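Local structure of gamma-glutamyl phosphate reductase (Thermotoga maritima, 1O20) at residues E15-V29 against P183-L197. The protein probably catalyses the NADPH-dependent reduction of gamma-glutamyl phosphate to glutamate gamma-semialdehyde, the second step of proline biosynthesis from glutamate. Residues are numbered along the deposited sequence; the frame is centred on the assembly and turned at random.
Sequences ELLEKAKKVREAWDV and PESSVEFIENTDRSL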
ATOM      1  N   GLU A  15      22.590   0.648 -17.916  1.00 20.98           N
ATOM      2  CA  GLU A  15      21.313   0.002 -18.064  1.00 18.71           C
ATOM      3  C   GLU A  15      20.196   0.907 -17.532  1.00 17.50           C
ATOM      4  O   GLU A  15      19.150   1.066 -18.170  1.00 15.91           O
ATOM      5  CB  GLU A  15      21.312  -1.354 -17.328  1.00 18.48           C
ATOM      6  CG  GLU A  15      19.964  -2.049 -17.370  1.00 17.64           C
ATOM      7  CD  GLU A  15      19.855  -3.297 -16.518  1.00 17.25           C
ATOM      8  OE1 GLU A  15      20.707  -3.547 -15.658  1.00 16.23           O
ATOM      9  OE2 GLU A  15      18.880  -4.033 -16.723  1.00 18.86           O
ATOM     10  N   LEU A  16      20.407   1.460 -16.342  1.00 16.26           N
ATOM     11  CA  LEU A  16      19.414   2.288 -15.719  1.00 16.81           C
ATOM     12  C   LEU A  16      18.990   3.469 -16.603  1.00 16.03           C
ATOM     13  O   LEU A  16      17.795   3.691 -16.819  1.00 15.07           O
ATOM     14  CB  LEU A  16      19.920   2.785 -14.372  1.00 17.02           C
ATOM     15  CG  LEU A  16      18.955   3.714 -13.644  1.00 18.77           C
ATOM     16  CD1 LEU A  16      17.655   3.009 -13.376  1.00 18.84           C
ATOM     17  CD2 LEU A  16      19.583   4.194 -12.328  1.00 19.23           C
ATOM     18  N   LEU A  17      19.964   4.199 -17.136  1.00 15.70           N
ATOM     19  CA  LEU A  17      19.670   5.377 -17.913  1.00 15.24           C
ATOM     20  C   LEU A  17      18.971   5.013 -19.219  1.00 15.25           C
ATOM     21  O   LEU A  17      17.966   5.626 -19.601  1.00 15.11           O
ATOM     22  CB  LEU A  17      20.962   6.207 -18.162  1.00 16.47           C
ATOM     23  N   GLU A  18      19.443   3.974 -19.887  1.00 15.18           N
ATOM     24  CA  GLU A  18      18.843   3.598 -21.153  1.00 15.51           C
ATOM     25  C   GLU A  18      17.399   3.186 -20.924  1.00 14.77           C
ATOM     26  O   GLU A  18      16.540   3.536 -21.713  1.00 13.70           O
ATOM     27  CB  GLU A  18      19.591   2.450 -21.814  1.00 15.14           C
ATOM     28  CG  GLU A  18      20.959   2.788 -22.375  1.00 19.16           C
ATOM     29  N   LYS A  19      17.134   2.451 -19.833  1.00 15.24           N
ATOM     30  CA  LYS A  19      15.785   1.945 -19.568  1.00 15.69           C
ATOM     31  C   LYS A  19      14.865   3.046 -19.064  1.00 15.59           C
ATOM     32  O   LYS A  19      13.679   3.046 -19.355  1.00 15.09           O
ATOM     33  CB  LYS A  19      15.802   0.726 -18.629  1.00 15.77           C
ATOM     34  CG  LYS A  19      16.368  -0.508 -19.366  1.00 14.19           C
ATOM     35  CD  LYS A  19      16.314  -1.806 -18.627  1.00 15.88           C
ATOM     36  CE  LYS A  19      16.899  -2.980 -19.492  1.00 15.39           C
ATOM     37  NZ  LYS A  19      17.073  -4.256 -18.684  1.00 14.89           N
ATOM     38  N   ALA A  20      15.427   4.006 -18.348  1.00 16.05           N
ATOM     39  CA  ALA A  20      14.647   5.175 -17.910  1.00 16.82           C
ATOM     40  C   ALA A  20      14.257   6.046 -19.118  1.00 15.62           C
ATOM     41  O   ALA A  20      13.123   6.517 -19.181  1.00 15.81           O
ATOM     42  CB  ALA A  20      15.390   5.994 -16.848  1.00 16.54           C
ATOM     43  N   LYS A  21      15.142   6.161 -20.097  1.00 16.44           N
ATOM     44  CA  LYS A  21      14.853   6.907 -21.319  1.00 16.99           C
ATOM     45  C   LYS A  21      13.758   6.181 -22.098  1.00 16.29           C
ATOM     46  O   LYS A  21      12.808   6.788 -22.591  1.00 15.49           O
ATOM     47  CB  LYS A  21      16.110   7.098 -22.199  1.00 18.41           C
ATOM     48  CG  LYS A  21      17.212   7.974 -21.583  1.00 21.74           C
ATOM     49  CD  LYS A  21      18.520   7.884 -22.357  1.00 24.40           C
ATOM     50  CE  LYS A  21      19.576   8.844 -21.817  1.00 27.54           C
ATOM     51  NZ  LYS A  21      20.865   8.766 -22.616  1.00 31.68           N
ATOM     52  N   LYS A  22      13.839   4.862 -22.124  1.00 15.49           N
ATOM     53  CA  LYS A  22      12.856   4.063 -22.825  1.00 15.75           C
ATOM     54  C   LYS A  22      11.457   4.155 -22.247  1.00 14.50           C
ATOM     55  O   LYS A  22      10.496   4.280 -23.011  1.00 14.00           O
ATOM     56  CB  LYS A  22      13.306   2.603 -22.893  1.00 16.10           C
ATOM     57  CG  LYS A  22      14.413   2.366 -23.920  1.00 18.49           C
ATOM     58  CD  LYS A  22      14.953   0.930 -23.794  1.00 22.08           C
ATOM     59  CE  LYS A  22      16.113   0.633 -24.729  1.00 24.08           C
ATOM     60  NZ  LYS A  22      15.861   1.352 -25.979  1.00 26.80           N
ATOM     61  N   VAL A  23      11.312   4.121 -20.926  1.00 13.80           N
ATOM     62  CA  VAL A  23       9.962   4.209 -20.354  1.00 14.54           C
ATOM     63  C   VAL A  23       9.378   5.603 -20.521  1.00 14.83           C
ATOM     64  O   VAL A  23       8.178   5.753 -20.645  1.00 16.03           O
ATOM     65  CB  VAL A  23       9.811   3.743 -18.889  1.00 13.89           C
ATOM     66  CG1 VAL A  23      10.084   2.219 -18.755  1.00 13.89           C
ATOM     67  CG2 VAL A  23      10.622   4.583 -17.947  1.00 15.67           C
ATOM     68  N   ARG A  24      10.225   6.605 -20.504  1.00 16.27           N
ATOM     69  CA  ARG A  24       9.809   7.972 -20.730  1.00 17.34           C
ATOM     70  C   ARG A  24       9.342   8.160 -22.164  1.00 17.72           C
ATOM     71  O   ARG A  24       8.305   8.728 -22.390  1.00 17.98           O
ATOM     72  CB  ARG A  24      10.936   8.951 -20.367  1.00 18.48           C
ATOM     73  CG  ARG A  24      10.536  10.469 -20.528  1.00 20.33           C
ATOM     74  CD  ARG A  24       9.309  10.851 -19.656  1.00 23.90           C
ATOM     75  NE  ARG A  24       8.801  12.208 -19.949  1.00 27.94           N
ATOM     76  CZ  ARG A  24       8.146  12.577 -21.061  1.00 27.21           C
ATOM     77  NH1 ARG A  24       7.841  11.718 -22.048  1.00 27.07           N
ATOM     78  NH2 ARG A  24       7.778  13.835 -21.182  1.00 29.18           N
ATOM     79  N   GLU A  25      10.059   7.620 -23.144  1.00 18.86           N
ATOM     80  CA  GLU A  25       9.643   7.756 -24.546  1.00 19.13           C
ATOM     81  C   GLU A  25       8.358   7.000 -24.768  1.00 17.51           C
ATOM     82  O   GLU A  25       7.484   7.481 -25.462  1.00 17.94           O
ATOM     83  CB  GLU A  25      10.705   7.212 -25.530  1.00 19.86           C
ATOM     84  CG  GLU A  25      11.877   8.125 -25.793  1.00 27.27           C
ATOM     85  CD  GLU A  25      13.102   7.390 -26.392  1.00 34.77           C
ATOM     86  OE1 GLU A  25      12.998   6.167 -26.720  1.00 38.56           O
ATOM     87  OE2 GLU A  25      14.186   8.039 -26.503  1.00 38.24           O
ATOM     88  N   ALA A  26       8.241   5.798 -24.222  1.00 15.40           N
ATOM     89  CA  ALA A  26       7.038   4.975 -24.419  1.00 14.41           C
ATOM     90  C   ALA A  26       5.804   5.626 -23.827  1.00 14.16           C
ATOM     91  O   ALA A  26       4.694   5.490 -24.345  1.00 13.16           O
ATOM     92  CB  ALA A  26       7.231   3.581 -23.809  1.00 14.09           C
ATOM     93  N   TRP A  27       6.010   6.349 -22.724  1.00 14.30           N
ATOM     94  CA  TRP A  27       4.938   7.066 -22.060  1.00 14.68           C
ATOM     95  C   TRP A  27       4.216   8.032 -23.009  1.00 16.25           C
ATOM     96  O   TRP A  27       3.010   8.214 -22.901  1.00 16.44           O
ATOM     97  CB  TRP A  27       5.457   7.848 -20.833  1.00 14.60           C
ATOM     98  CG  TRP A  27       4.331   8.438 -20.066  1.00 14.13           C
ATOM     99  CD1 TRP A  27       3.254   7.769 -19.562  1.00 16.09           C
ATOM    100  CD2 TRP A  27       4.112   9.806 -19.790  1.00 15.53           C
ATOM    101  NE1 TRP A  27       2.371   8.656 -18.992  1.00 15.63           N
ATOM    102  CE2 TRP A  27       2.880   9.912 -19.109  1.00 17.59           C
ATOM    103  CE3 TRP A  27       4.811  10.983 -20.079  1.00 17.60           C
ATOM    104  CZ2 TRP A  27       2.345  11.147 -18.692  1.00 14.58           C
ATOM    105  CZ3 TRP A  27       4.277  12.203 -19.635  1.00 18.05           C
ATOM    106  CH2 TRP A  27       3.076  12.254 -18.938  1.00 15.60           C
ATOM    107  N   ASP A  28       4.956   8.653 -23.920  1.00 17.94           N
ATOM    108  CA  ASP A  28       4.351   9.561 -24.891  1.00 19.21           C
ATOM    109  C   ASP A  28       3.221   8.899 -25.676  1.00 19.94           C
ATOM    110  O   ASP A  28       2.219   9.543 -25.998  1.00 21.65           O
ATOM    111  CB  ASP A  28       5.409  10.147 -25.832  1.00 19.55           C
ATOM    112  CG  ASP A  28       4.913  11.403 -26.551  1.00 23.14           C
ATOM    113  OD1 ASP A  28       3.974  12.049 -26.031  1.00 25.39           O
ATOM    114  OD2 ASP A  28       5.360  11.800 -27.652  1.00 25.66           O
ATOM    115  N   VAL A  29       3.376   7.607 -25.973  1.00 19.52           N
ATOM    116  CA  VAL A  29       2.334   6.806 -26.610  1.00 19.17           C
ATOM    117  C   VAL A  29       1.277   6.319 -25.621  1.00 17.79           C
ATOM    118  O   VAL A  29       0.081   6.519 -25.829  1.00 17.83           O
ATOM    119  CB  VAL A  29       2.964   5.607 -27.337  1.00 19.57           C
ATOM    120  CG1 VAL A  29       1.906   4.696 -27.929  1.00 21.22           C
ATOM    121  CG2 VAL A  29       3.975   6.095 -28.455  1.00 20.80           C
ATOM    122  N   PRO A 183       3.656   0.295 -26.544  1.00 18.43           N
ATOM    123  CA  PRO A 183       5.040  -0.107 -26.763  1.00 18.18           C
ATOM    124  C   PRO A 183       5.502  -1.067 -25.680  1.00 18.50           C
ATOM    125  O   PRO A 183       5.143  -0.986 -24.509  1.00 17.45           O
ATOM    126  CB  PRO A 183       5.812   1.205 -26.700  1.00 18.40           C
ATOM    127  CG  PRO A 183       4.793   2.236 -26.980  1.00 18.89           C
ATOM    128  CD  PRO A 183       3.559   1.750 -26.329  1.00 18.71           C
ATOM    129  N   GLU A 184       6.323  -1.982 -26.127  1.00 17.59           N
ATOM    130  CA  GLU A 184       6.916  -3.014 -25.308  1.00 18.94           C
ATOM    131  C   GLU A 184       7.755  -2.356 -24.204  1.00 16.76           C
ATOM    132  O   GLU A 184       7.807  -2.828 -23.086  1.00 15.15           O
ATOM    133  CB  GLU A 184       7.819  -3.822 -26.241  1.00 19.65           C
ATOM    134  CG  GLU A 184       8.249  -5.112 -25.716  1.00 24.90           C
ATOM    135  CD  GLU A 184       9.129  -5.838 -26.694  1.00 29.84           C
ATOM    136  OE1 GLU A 184       9.601  -5.212 -27.678  1.00 34.31           O
ATOM    137  OE2 GLU A 184       9.348  -7.021 -26.442  1.00 30.14           O
ATOM    138  N   SER A 185       8.354  -1.226 -24.543  1.00 15.68           N
ATOM    139  CA  SER A 185       9.196  -0.459 -23.621  1.00 16.08           C
ATOM    140  C   SER A 185       8.389   0.364 -22.594  1.00 14.68           C
ATOM    141  O   SER A 185       8.950   1.121 -21.794  1.00 16.28           O
ATOM    142  CB  SER A 185      10.172   0.443 -24.405  1.00 15.95           C
ATOM    143  OG  SER A 185       9.465   1.172 -25.395  1.00 18.68           O
ATOM    144  N   SER A 186       7.077   0.203 -22.597  1.00 13.88           N
ATOM    145  CA  SER A 186       6.237   0.657 -21.492  1.00 13.16           C
ATOM    146  C   SER A 186       6.571  -0.051 -20.170  1.00 12.86           C
ATOM    147  O   SER A 186       6.268   0.448 -19.112  1.00 10.54           O
ATOM    148  CB  SER A 186       4.775   0.382 -21.828  1.00 13.70           C
ATOM    149  OG  SER A 186       4.355   1.173 -22.919  1.00 15.07           O
ATOM    150  N   VAL A 187       7.207  -1.221 -20.266  1.00 12.99           N
ATOM    151  CA  VAL A 187       7.608  -1.995 -19.088  1.00 13.18           C
ATOM    152  C   VAL A 187       9.077  -2.355 -19.244  1.00 13.18           C
ATOM    153  O   VAL A 187       9.424  -3.148 -20.091  1.00 14.05           O
ATOM    154  CB  VAL A 187       6.781  -3.244 -18.940  1.00 12.72           C
ATOM    155  CG1 VAL A 187       7.193  -4.047 -17.735  1.00 14.37           C
ATOM    156  CG2 VAL A 187       5.311  -2.886 -18.784  1.00 14.66           C
ATOM    157  N   GLU A 188       9.936  -1.757 -18.436  1.00 12.69           N
ATOM    158  CA  GLU A 188      11.340  -2.077 -18.453  1.00 12.81           C
ATOM    159  C   GLU A 188      11.699  -2.568 -17.069  1.00 13.41           C
ATOM    160  O   GLU A 188      11.088  -2.166 -16.091  1.00 13.65           O
ATOM    161  CB  GLU A 188      12.177  -0.858 -18.823  1.00 12.28           C
ATOM    162  CG  GLU A 188      11.949  -0.331 -20.226  1.00 12.23           C
ATOM    163  CD  GLU A 188      12.618  -1.168 -21.318  1.00 15.38           C
ATOM    164  OE1 GLU A 188      13.549  -1.976 -21.035  1.00 16.83           O
ATOM    165  OE2 GLU A 188      12.177  -1.046 -22.471  1.00 15.13           O
ATOM    166  N   PHE A 189      12.731  -3.409 -16.998  1.00 13.91           N
ATOM    167  CA  PHE A 189      13.073  -4.142 -15.786  1.00 13.95           C
ATOM    168  C   PHE A 189      14.586  -4.156 -15.596  1.00 14.32           C
ATOM    169  O   PHE A 189      15.338  -4.577 -16.474  1.00 15.16           O
ATOM    170  CB  PHE A 189      12.503  -5.560 -15.842  1.00 14.39           C
ATOM    171  CG  PHE A 189      13.001  -6.463 -14.738  1.00 13.80           C
ATOM    172  CD1 PHE A 189      12.503  -6.350 -13.473  1.00 12.35           C
ATOM    173  CD2 PHE A 189      13.969  -7.424 -14.989  1.00 15.64           C
ATOM    174  CE1 PHE A 189      12.946  -7.195 -12.456  1.00 15.76           C
ATOM    175  CE2 PHE A 189      14.424  -8.268 -13.978  1.00 14.49           C
ATOM    176  CZ  PHE A 189      13.905  -8.156 -12.719  1.00 14.32           C
ATOM    177  N   ILE A 190      15.026  -3.649 -14.460  1.00 15.29           N
ATOM    178  CA  ILE A 190      16.455  -3.525 -14.160  1.00 17.01           C
ATOM    179  C   ILE A 190      16.953  -4.910 -13.679  1.00 17.64           C
ATOM    180  O   ILE A 190      16.494  -5.387 -12.657  1.00 17.69           O
ATOM    181  CB  ILE A 190      16.681  -2.483 -13.028  1.00 16.82           C
ATOM    182  CG1 ILE A 190      16.211  -1.083 -13.420  1.00 19.01           C
ATOM    183  CG2 ILE A 190      18.125  -2.468 -12.573  1.00 19.13           C
ATOM    184  CD1 ILE A 190      16.762  -0.565 -14.691  1.00 20.53           C
ATOM    185  N   GLU A 191      17.869  -5.524 -14.421  1.00 18.18           N
ATOM    186  CA  GLU A 191      18.447  -6.823 -14.078  1.00 19.94           C
ATOM    187  C   GLU A 191      19.653  -6.738 -13.142  1.00 20.87           C
ATOM    188  O   GLU A 191      19.965  -7.695 -12.450  1.00 19.47           O
ATOM    189  CB  GLU A 191      18.868  -7.571 -15.346  1.00 20.03           C
ATOM    190  CG  GLU A 191      17.710  -7.723 -16.338  1.00 22.24           C
ATOM    191  CD  GLU A 191      17.988  -8.699 -17.477  1.00 22.56           C
ATOM    192  OE1 GLU A 191      19.084  -9.242 -17.531  1.00 24.26           O
ATOM    193  OE2 GLU A 191      17.105  -8.886 -18.337  1.00 25.47           O
ATOM    194  N   ASN A 192      20.334  -5.596 -13.138  1.00 22.10           N
ATOM    195  CA  ASN A 192      21.406  -5.344 -12.177  1.00 23.32           C
ATOM    196  C   ASN A 192      20.781  -5.140 -10.799  1.00 24.42           C
ATOM    197  O   ASN A 192      20.101  -4.164 -10.516  1.00 25.24           O
ATOM    198  CB  ASN A 192      22.219  -4.131 -12.662  1.00 22.94           C
ATOM    199  CG  ASN A 192      23.426  -3.820 -11.807  1.00 23.29           C
ATOM    200  OD1 ASN A 192      23.418  -4.024 -10.612  1.00 20.71           O
ATOM    201  ND2 ASN A 192      24.474  -3.281 -12.435  1.00 25.44           N
ATOM    202  N   THR A 193      21.034  -6.087  -9.924  1.00 27.19           N
ATOM    203  CA  THR A 193      20.477  -6.060  -8.567  1.00 29.03           C
ATOM    204  C   THR A 193      21.059  -4.970  -7.667  1.00 28.80           C
ATOM    205  O   THR A 193      20.403  -4.539  -6.711  1.00 28.74           O
ATOM    206  CB  THR A 193      20.732  -7.409  -7.836  1.00 29.28           C
ATOM    207  OG1 THR A 193      21.195  -7.133  -6.513  1.00 32.61           O
ATOM    208  CG2 THR A 193      21.929  -8.247  -8.441  1.00 31.55           C
ATOM    209  N   ASP A 194      22.323  -4.609  -7.923  1.00 28.33           N
ATOM    210  CA  ASP A 194      23.092  -3.725  -7.031  1.00 27.19           C
ATOM    211  C   ASP A 194      22.280  -2.541  -6.543  1.00 26.07           C
ATOM    212  O   ASP A 194      21.639  -1.869  -7.328  1.00 26.54           O
ATOM    213  CB  ASP A 194      24.390  -3.244  -7.701  1.00 27.10           C
ATOM    214  CG  ASP A 194      25.463  -2.855  -6.682  1.00 26.90           C
ATOM    215  OD1 ASP A 194      25.398  -1.729  -6.143  1.00 24.50           O
ATOM    216  OD2 ASP A 194      26.381  -3.635  -6.341  1.00 25.96           O
ATOM    217  N   ARG A 195      22.330  -2.284  -5.240  1.00 25.45           N
ATOM    218  CA  ARG A 195      21.517  -1.263  -4.574  1.00 25.33           C
ATOM    219  C   ARG A 195      22.012   0.167  -4.731  1.00 24.57           C
ATOM    220  O   ARG A 195      21.268   1.142  -4.497  1.00 23.80           O
ATOM    221  CB  ARG A 195      21.354  -1.626  -3.096  1.00 25.92           C
ATOM    222  CG  ARG A 195      21.000  -3.131  -2.855  1.00 26.73           C
ATOM    223  N   SER A 196      23.261   0.333  -5.149  1.00 23.90           N
ATOM    224  CA  SER A 196      23.713   1.665  -5.550  1.00 23.20           C
ATOM    225  C   SER A 196      22.840   2.239  -6.673  1.00 22.96           C
ATOM    226  O   SER A 196      22.734   3.459  -6.824  1.00 23.30           O
ATOM    227  CB  SER A 196      25.177   1.629  -6.012  1.00 23.64           C
ATOM    228  OG  SER A 196      25.370   0.714  -7.088  1.00 22.98           O
ATOM    229  N   LEU A 197      22.297   1.357  -7.510  1.00 22.54           N
ATOM    230  CA  LEU A 197      21.364   1.736  -8.592  1.00 22.85           C
ATOM    231  C   LEU A 197      20.078   2.376  -8.089  1.00 21.59           C
ATOM    232  O   LEU A 197      19.522   3.244  -8.731  1.00 20.84           O
ATOM    233  CB  LEU A 197      20.976   0.514  -9.450  1.00 23.43           C
ATOM    234  CG  LEU A 197      21.543   0.541 -10.860  1.00 26.81           C
ATOM    235  CD1 LEU A 197      23.062   0.740 -10.849  1.00 30.35           C
ATOM    236  CD2 LEU A 197      21.176  -0.716 -11.633  1.00 27.80           C
TER
HETATM  237  O   HOH W   1      23.398  -3.096 -15.563  1.00 39.68           O
HETATM  238  O   HOH W   2      17.973  -6.202 -20.360  1.00 41.57           O
HETATM  239  O   HOH W   3      10.642   3.529 -25.653  1.00 29.40           O
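Glu15 reaches across to the backbone that leaves strand 187-189 and accepts two consecutive amides with its two oxygens. Glu191 N gives OE2 a nearly straight bond of 2.9 Å (173°), somewhat out of the carboxylate plane, while Asn192 N meets the syn lone pair of OE1 at 3.3 Å. The pair illustrates how a carboxylate can take up the N-H groups of a chain leaving an edge strand while a neighbouring lysine takes a carbonyl. An extended chain, its CG anti to the backbone N (chi1 176°), carries the carboxylate that far. One helical turn on, Lys19 NZ approaches the anti lone pair of Glu15 OE2 in a 2.7 Å salt bridge and also donates to Phe189 O at 2.8 Å, gripping the carbonyl two residues before Glu191. With an alanine in place of Glu15, the amides of Glu191 and Asn192 would probably lose these acceptors and Lys19 its carboxylate mate.

Strands 187-189, 154-157, 129-132 and 210-213 form the parallel sheet of what is, as in aldehyde dehydrogenases, probably the Rossmann-like cofactor-binding domain. Segment 15-29 runs antiparallel to its outermost strand 187-189 (171°), the axes 8.3 Å apart at closest approach.

Among apolar pairs, Leu16 CD1 meets Ile190 CD1 at 3.9 Å, Ala26 CB touches Pro183 CB, and Val29 CG1 rests on Pro183 CD at 3.7 Å.

Elsewhere carbon meets polar groups. Val23 and Glu188 run alongside in opposite senses, CG1 against CG. Bent at its second torsion, Glu188 lays its carboxylate across the Lys19 chain, OE1 near Lys19 CG and OE2 near Lys22 CD; OE2 also forms a salt bridge with Arg174. Ala26 CB lies against Ser185 O and OG and Ser186 N.

A water bridges Lys22 O and Ser185 OG.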